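Local coordinates for protein probable manganase-dependent inorganic pyrophosphatase (Clostridium perfringens, PDB 3L31) that probably hydrolyses inorganic pyrophosphate as a manganese-dependent enzyme, its CBS and DRTGG regulatory region, the part crystallised, binding the inhibitor AMP, at residues A70-S75 / S181-Y186; D81-E86 / R176-S181; N192-S197 / S215-I220. One frame throughout, in Å; residues are numbered along the deposited sequence.

Contact 1 (A70-S75 / S181-Y186); sequences AKSATS and SLPVDY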
# COMPACT_ATOMS: atom_id res chain seq x y z
N ALA A 70 -5.60 -1.69 16.63
CA ALA A 70 -6.48 -1.43 17.74
C ALA A 70 -7.66 -0.54 17.35
O ALA A 70 -8.84 -0.86 17.59
CB ALA A 70 -5.70 -0.75 18.86
N LYS A 71 -7.32 0.61 16.78
CA LYS A 71 -8.30 1.61 16.37
C LYS A 71 -9.25 1.07 15.34
O LYS A 71 -10.41 1.40 15.33
CB LYS A 71 -7.60 2.82 15.77
CG LYS A 71 -7.02 3.79 16.84
CD LYS A 71 -6.28 4.93 16.15
CE LYS A 71 -4.86 5.07 16.67
NZ LYS A 71 -4.73 6.15 17.71
N SER A 72 -8.74 0.23 14.45
CA SER A 72 -9.58 -0.41 13.44
C SER A 72 -10.31 -1.65 13.97
O SER A 72 -11.16 -2.24 13.29
CB SER A 72 -8.73 -0.84 12.26
OG SER A 72 -7.67 -1.68 12.66
N ALA A 73 -9.94 -2.06 15.18
CA ALA A 73 -10.42 -3.33 15.72
C ALA A 73 -10.26 -4.49 14.72
O ALA A 73 -11.19 -5.29 14.49
CB ALA A 73 -11.86 -3.21 16.18
N THR A 74 -9.09 -4.57 14.13
CA THR A 74 -8.86 -5.65 13.18
C THR A 74 -9.01 -6.98 13.94
O THR A 74 -8.51 -7.15 15.05
CB THR A 74 -7.44 -5.56 12.48
OG1 THR A 74 -7.37 -4.34 11.73
CG2 THR A 74 -7.28 -6.72 11.51
N SER A 75 -9.68 -7.91 13.30
CA SER A 75 -9.96 -9.20 13.90
C SER A 75 -8.86 -10.18 13.51
O SER A 75 -8.22 -10.05 12.45
CB SER A 75 -11.27 -9.74 13.36
OG SER A 75 -11.10 -10.15 12.00
N SER A 181 -4.97 -6.28 6.37
CA SER A 181 -5.91 -6.96 7.25
C SER A 181 -7.07 -6.07 7.62
O SER A 181 -8.13 -6.55 7.98
CB SER A 181 -5.24 -7.32 8.57
OG SER A 181 -4.15 -8.14 8.29
N LEU A 182 -6.83 -4.76 7.55
CA LEU A 182 -7.76 -3.78 8.11
C LEU A 182 -9.17 -3.91 7.54
O LEU A 182 -9.35 -4.16 6.34
CB LEU A 182 -7.27 -2.33 7.88
CG LEU A 182 -6.44 -1.57 8.94
CD1 LEU A 182 -5.43 -2.40 9.66
CD2 LEU A 182 -5.72 -0.48 8.21
N PRO A 183 -10.19 -3.73 8.40
CA PRO A 183 -11.54 -3.80 7.89
C PRO A 183 -11.92 -2.57 7.09
O PRO A 183 -11.50 -1.47 7.41
CB PRO A 183 -12.41 -3.96 9.17
CG PRO A 183 -11.60 -3.37 10.26
CD PRO A 183 -10.16 -3.56 9.86
N VAL A 184 -12.76 -2.76 6.08
CA VAL A 184 -13.14 -1.62 5.20
C VAL A 184 -13.75 -0.49 5.97
O VAL A 184 -13.56 0.69 5.61
CB VAL A 184 -14.05 -1.96 3.97
CG1 VAL A 184 -13.34 -2.92 3.04
CG2 VAL A 184 -15.33 -2.49 4.38
N ASP A 185 -14.49 -0.82 7.01
CA ASP A 185 -15.24 0.24 7.71
C ASP A 185 -14.34 1.26 8.42
O ASP A 185 -14.73 2.38 8.63
CB ASP A 185 -16.35 -0.30 8.64
CG ASP A 185 -15.82 -0.97 9.85
OD1 ASP A 185 -14.66 -1.42 9.82
OD2 ASP A 185 -16.54 -1.07 10.85
N TYR A 186 -13.10 0.90 8.71
CA TYR A 186 -12.14 1.87 9.26
C TYR A 186 -11.60 2.88 8.22
O TYR A 186 -11.13 3.98 8.54
CB TYR A 186 -10.95 1.12 9.87
CG TYR A 186 -9.96 2.02 10.58
CD1 TYR A 186 -10.30 2.67 11.77
CD2 TYR A 186 -8.71 2.25 10.04
CE1 TYR A 186 -9.41 3.50 12.39
CE2 TYR A 186 -7.82 3.09 10.65
CZ TYR A 186 -8.17 3.71 11.83
OH TYR A 186 -7.22 4.52 12.40

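Contact 2 (D81-E86 / R176-S181); sequences DTLSAE and RLIVQS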
# COMPACT_ATOMS: atom_id res chain seq x y z
N ASP A 81 -6.11 -14.71 7.47
CA ASP A 81 -6.34 -14.70 6.02
C ASP A 81 -5.24 -13.93 5.28
O ASP A 81 -4.63 -14.44 4.34
CB ASP A 81 -7.69 -14.05 5.68
CG ASP A 81 -7.97 -14.02 4.17
OD1 ASP A 81 -8.48 -15.06 3.62
OD2 ASP A 81 -7.66 -12.98 3.53
N THR A 82 -4.95 -12.73 5.73
CA THR A 82 -3.95 -11.90 5.08
C THR A 82 -2.53 -12.47 5.11
O THR A 82 -1.76 -12.25 4.18
CB THR A 82 -3.89 -10.52 5.74
OG1 THR A 82 -5.20 -9.93 5.71
CG2 THR A 82 -2.92 -9.63 5.01
N LEU A 83 -2.18 -13.20 6.18
CA LEU A 83 -0.84 -13.74 6.32
C LEU A 83 -0.80 -15.24 5.89
O LEU A 83 0.22 -15.91 6.05
CB LEU A 83 -0.29 -13.56 7.73
CG LEU A 83 -0.06 -12.08 8.22
CD1 LEU A 83 0.39 -12.02 9.63
CD2 LEU A 83 1.01 -11.34 7.36
N SER A 84 -1.90 -15.73 5.33
CA SER A 84 -2.05 -17.16 5.07
C SER A 84 -1.53 -17.95 6.26
O SER A 84 -0.74 -18.83 6.12
CB SER A 84 -1.29 -17.60 3.81
OG SER A 84 -1.67 -16.79 2.70
N ALA A 85 -1.96 -17.57 7.44
CA ALA A 85 -1.37 -18.11 8.65
C ALA A 85 -2.27 -19.15 9.32
O ALA A 85 -3.42 -19.25 9.05
CB ALA A 85 -1.11 -16.92 9.65
N GLU A 86 -1.74 -19.83 10.31
CA GLU A 86 -2.56 -20.69 11.12
C GLU A 86 -2.29 -20.53 12.61
O GLU A 86 -1.12 -20.42 13.05
CB GLU A 86 -2.37 -22.15 10.68
CG GLU A 86 -2.39 -23.17 11.80
CD GLU A 86 -3.70 -23.96 11.88
OE1 GLU A 86 -4.59 -23.76 10.99
OE2 GLU A 86 -3.83 -24.77 12.84
N ARG A 176 4.90 -6.09 5.33
CA ARG A 176 4.21 -5.42 4.21
C ARG A 176 2.76 -5.83 4.12
O ARG A 176 1.93 -5.08 3.64
CB ARG A 176 4.85 -5.75 2.86
CG ARG A 176 6.26 -5.14 2.61
CD ARG A 176 6.81 -5.56 1.25
NE ARG A 176 5.89 -5.24 0.16
CZ ARG A 176 6.05 -5.65 -1.10
NH1 ARG A 176 7.08 -6.42 -1.43
NH2 ARG A 176 5.17 -5.29 -2.03
N LEU A 177 2.47 -7.05 4.53
CA LEU A 177 1.14 -7.64 4.31
C LEU A 177 0.16 -7.15 5.37
O LEU A 177 -1.03 -6.85 5.11
CB LEU A 177 1.17 -9.19 4.30
CG LEU A 177 1.61 -9.79 2.99
CD1 LEU A 177 1.93 -11.27 3.08
CD2 LEU A 177 0.50 -9.56 1.92
N ILE A 178 0.63 -7.12 6.60
CA ILE A 178 -0.30 -7.05 7.75
C ILE A 178 -1.32 -5.90 7.70
O ILE A 178 -2.46 -6.04 8.21
CB ILE A 178 0.47 -7.02 9.09
CG1 ILE A 178 -0.46 -7.34 10.25
CG2 ILE A 178 1.21 -5.75 9.30
CD1 ILE A 178 0.39 -8.06 11.38
N VAL A 179 -0.94 -4.80 7.06
CA VAL A 179 -1.85 -3.65 6.97
C VAL A 179 -3.03 -3.90 6.01
O VAL A 179 -4.04 -3.22 6.07
CB VAL A 179 -1.10 -2.38 6.72
CG1 VAL A 179 -2.08 -1.19 6.38
CG2 VAL A 179 -0.30 -2.04 8.00
N GLN A 180 -2.94 -4.96 5.21
CA GLN A 180 -4.03 -5.40 4.36
C GLN A 180 -5.18 -6.06 5.09
O GLN A 180 -6.24 -6.33 4.48
CB GLN A 180 -3.51 -6.35 3.27
CG GLN A 180 -2.49 -5.59 2.46
CD GLN A 180 -1.99 -6.36 1.30
OE1 GLN A 180 -2.64 -7.29 0.83
NE2 GLN A 180 -0.78 -5.98 0.83
N SER A 181 -4.97 -6.28 6.37
CA SER A 181 -5.91 -6.96 7.25
C SER A 181 -7.07 -6.07 7.62
O SER A 181 -8.13 -6.55 7.98
CB SER A 181 -5.24 -7.32 8.57
OG SER A 181 -4.15 -8.14 8.29

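Contact 3 (N192-S197 / S215-I220); sequences NLVAVS and SNYPVI. With AMP (adenosine monophosphate), chain C.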
# COMPACT_ATOMS: atom_id res chain seq x y z
N ASN A 192 -21.31 12.42 4.40
CA ASN A 192 -21.62 13.21 3.25
C ASN A 192 -21.65 12.36 1.99
O ASN A 192 -21.09 12.71 0.93
CB ASN A 192 -20.62 14.37 3.15
CG ASN A 192 -20.59 15.20 4.45
OD1 ASN A 192 -21.60 15.80 4.80
ND2 ASN A 192 -19.49 15.16 5.19
N LEU A 193 -22.36 11.25 2.13
CA LEU A 193 -22.51 10.26 1.05
C LEU A 193 -23.46 10.79 0.02
O LEU A 193 -24.57 11.11 0.32
CB LEU A 193 -23.04 8.92 1.60
CG LEU A 193 -22.12 8.28 2.62
CD1 LEU A 193 -22.66 6.98 3.19
CD2 LEU A 193 -20.76 8.11 1.96
N VAL A 194 -23.01 10.90 -1.21
CA VAL A 194 -23.92 11.31 -2.28
C VAL A 194 -24.49 10.04 -2.96
O VAL A 194 -23.81 9.32 -3.68
CB VAL A 194 -23.22 12.31 -3.26
CG1 VAL A 194 -24.17 12.77 -4.36
CG2 VAL A 194 -22.68 13.53 -2.48
N ALA A 195 -25.73 9.74 -2.64
CA ALA A 195 -26.43 8.58 -3.17
C ALA A 195 -27.51 8.98 -4.18
O ALA A 195 -27.92 10.12 -4.29
CB ALA A 195 -27.07 7.83 -2.05
N VAL A 196 -28.00 8.00 -4.92
CA VAL A 196 -28.98 8.29 -5.96
C VAL A 196 -30.12 7.29 -5.85
O VAL A 196 -29.87 6.14 -5.52
CB VAL A 196 -28.28 8.27 -7.34
CG1 VAL A 196 -29.17 7.70 -8.41
CG2 VAL A 196 -27.85 9.66 -7.73
N SER A 197 -31.36 7.75 -6.06
CA SER A 197 -32.57 6.87 -5.95
C SER A 197 -32.97 6.26 -7.28
O SER A 197 -32.80 6.85 -8.34
CB SER A 197 -33.80 7.64 -5.43
OG SER A 197 -33.65 8.01 -4.07
N SER A 215 -16.11 8.84 -8.50
CA SER A 215 -16.16 7.84 -9.57
C SER A 215 -17.55 7.23 -9.65
O SER A 215 -18.14 7.16 -10.71
CB SER A 215 -15.10 6.75 -9.39
OG SER A 215 -13.75 7.23 -9.47
N ASN A 216 -18.09 6.86 -8.51
CA ASN A 216 -19.38 6.19 -8.46
C ASN A 216 -20.34 6.73 -7.38
O ASN A 216 -19.91 7.21 -6.34
CB ASN A 216 -19.17 4.67 -8.22
CG ASN A 216 -18.40 3.98 -9.37
OD1 ASN A 216 -18.84 4.00 -10.49
ND2 ASN A 216 -17.26 3.37 -9.06
N TYR A 217 -21.64 6.57 -7.62
CA TYR A 217 -22.70 6.94 -6.71
C TYR A 217 -23.59 5.76 -6.47
O TYR A 217 -24.12 5.16 -7.42
CB TYR A 217 -23.51 8.10 -7.30
CG TYR A 217 -22.65 9.30 -7.62
CD1 TYR A 217 -22.61 10.42 -6.76
CD2 TYR A 217 -21.87 9.33 -8.74
CE1 TYR A 217 -21.79 11.52 -7.04
CE2 TYR A 217 -21.04 10.41 -9.01
CZ TYR A 217 -21.02 11.53 -8.16
OH TYR A 217 -20.19 12.62 -8.45
N PRO A 218 -23.74 5.38 -5.19
CA PRO A 218 -24.63 4.27 -4.85
C PRO A 218 -26.05 4.59 -5.18
O PRO A 218 -26.51 5.70 -4.94
CB PRO A 218 -24.46 4.12 -3.32
CG PRO A 218 -23.84 5.36 -2.86
CD PRO A 218 -23.02 5.86 -4.01
N VAL A 219 -26.73 3.58 -5.69
CA VAL A 219 -28.13 3.66 -6.09
C VAL A 219 -28.93 2.96 -5.07
O VAL A 219 -28.62 1.82 -4.77
CB VAL A 219 -28.38 2.97 -7.44
CG1 VAL A 219 -29.85 2.74 -7.64
CG2 VAL A 219 -27.81 3.82 -8.56
N ILE A 220 -29.94 3.64 -4.52
CA ILE A 220 -30.77 3.06 -3.47
C ILE A 220 -32.23 3.02 -3.90
O ILE A 220 -32.73 3.94 -4.57
CB ILE A 220 -30.64 3.81 -2.11
CG1 ILE A 220 -31.02 5.28 -2.23
CG2 ILE A 220 -29.19 3.69 -1.54
CD1 ILE A 220 -31.34 5.93 -0.86
P AMP C . -13.27 8.56 -5.59
O1P AMP C . -13.70 9.57 -6.60
O2P AMP C . -14.16 7.38 -5.66
O3P AMP C . -11.79 8.25 -5.64
O5' AMP C . -13.57 9.14 -4.08
C5' AMP C . -12.88 10.27 -3.49
C4' AMP C . -13.16 10.34 -1.98
O4' AMP C . -14.57 10.47 -1.78
C3' AMP C . -12.84 9.04 -1.28
O3' AMP C . -12.58 9.28 0.11
C2' AMP C . -14.11 8.20 -1.38
O2' AMP C . -14.25 7.28 -0.29
C1' AMP C . -15.19 9.27 -1.28
N9 AMP C . -16.39 8.99 -2.08
C8 AMP C . -16.41 8.18 -3.16
N7 AMP C . -17.63 8.11 -3.72
C5 AMP C . -18.43 8.89 -2.96
C6 AMP C . -19.85 9.27 -3.00
N6 AMP C . -20.62 8.76 -3.98
N1 AMP C . -20.34 10.12 -2.04
C2 AMP C . -19.52 10.59 -1.09
N3 AMP C . -18.20 10.29 -0.99
C4 AMP C . -17.61 9.49 -1.90

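Contact 1 (A70-S75 / S181-Y186)
A Schellman motif ends helix 68-71, and from that turn S72 and T74 press against L182 and P183, which lead into the short helix 184-187, and Y186 within it. A73 supplies the positive phi of the motif, and its N bonds back to the O of A70. S72 CB sits over one face of the Y186 ring as a CH-pi contact, 3.9 Å from the ring centroid and 24° off the normal, displaced toward the CG side, where S72 CB to Y186 CG is 3.5 Å. Y186 CG lies trans to its own backbone N (chi1 -175°), which swings the ring across to the helix end. Farther out along the ring, K71 CB comes within 3.8 Å of Y186 OH, while the lysine chain turns off to a salt bridge with D65. S72 OG stands between its own backbone N and carbonyl carbon (chi1 55°), a torsion that turns it back toward I68 O. T74 OG1 donates to S72 OG (2.8 Å), and S72 OG in turn bonds to I68 O, beside an apolar wall. T74 OG1 is 3.4 Å from L182 CD1 and equally far from P183 CD, with the threonine and leucine side chains at about a right angle. P183 CG abuts S72 O at 3.3 Å. The other branch of T74, CG2, rests on S181 CB at 3.6 Å. Between the two segments the touching is packing, while S181 O is held by N78 ND2 of helix 76-82. T74 also touches I79 of that helix, while L182 leans on helix 68-71 and on L23 of helix 23-31; the contact lies among these three helices and helix 184-187, its centre about 5 Å from the centre of the chain.

Contact 2 (D81-E86 / R176-S181)
T82, in the last turn of helix 76-82, drives its side chain against the turn where helix 171-177 gives way to the 3-10 residues 179-181. Its CB stands 3.5 Å from S181 OG. From there the side chain forks. OG1 lies beside the backbone N (chi1 -56°), which brings it back to a hydrogen bond with N78 O one turn earlier and leaves it 3.3 Å from S181 OG. CG2 takes the other direction, ending 3.4 Å from L177 O and 3.8 Å from Q180 CB, a methyl set between the helix end and the 3-10 turn. S181 OG has a firm partner of its own: it donates to I178 O at 2.7 Å, tilted 27° from the carbonyl plane. S181 N bonds to the same oxygen from the same face, so two donors grip one carbonyl and pin the turn. Beyond T82, L83 extends the apolar side. Its CD2 meets L177 CB at 3.7 Å, the two leucine chains running antiparallel alongside one another, and its CD1 approaches I178 CD1 at 4.3 Å. Past L83 the chain leaves through the positive phi of S84, the C-prime residue of a Schellman motif. I142 of strand 140-143 lies against both L83 and I178, and I178 also packs on F172 of the second subunit. Each hydroxyl thus has a carbonyl within its own piece of chain, which implies that the two segments' side chains meet mainly by methyl packing; N78 ND2 to S181 O adds a polar tie.

Contact 3 (N192-S197 / S215-I220)
V194 and Y217 run alongside each other with their tips in the same direction, V194 CG1 against Y217 CD1 at 3.7 Å. V194 CG1 is trans to the valine N (chi1 -179°), which lays that methyl along the tyrosine. The ring turns its edge to V194 O, while its OH bonds to T212. Next along, A195 CB lies by P218 CG on the neighbouring strand. V196 and V219 then cross obliquely on one face of the sheet, CG1 to CG2 4.1 Å, with S197 and I220 on the other face. Two backbone bonds set this parallel pairing: V196 N to P218 O and I220 N to V196 O, each 2.7 Å. The splayed end of the pair receives adenine. V194 N donates to AMP N1 (2.9 Å, N-H...N 170°), AMP N6 donates to V194 O at 3.3 Å and to N216 O at 2.9 Å, and S215 N reaches phosphate O1P. The hydrogen bonds these segments make to the base all come from backbone atoms. Strand 196-197, helix 202-210 and strand 217-220 form a beta-alpha-beta unit; the residues leading into its strands form one side of the AMP site, which S52, S54, N55, T189 and K36 of the second subunit help complete, as in paired CBS (Bateman) modules.

From the N terminus the chain runs through the first CBS region, with helices 23-31 and 53-61, to helix 68-71, where contact 1 opens. Helix 76-82 follows and opens contact 2, and the chain then builds the five-stranded mixed sheet before helix 171-177 returns to close it. Contact 1 closes just afterward, so contact 2 is nested inside its loop; S181 serves both, their centres about 13 Å apart. Together they shut the neck of the DRTGG insertion, joining its two ends beside the second CBS region. Contact 3 follows in series within that CBS region, its centre about 24 Å from the centre of contact 1, and closes a short loop round helix 202-210 at the AMP site.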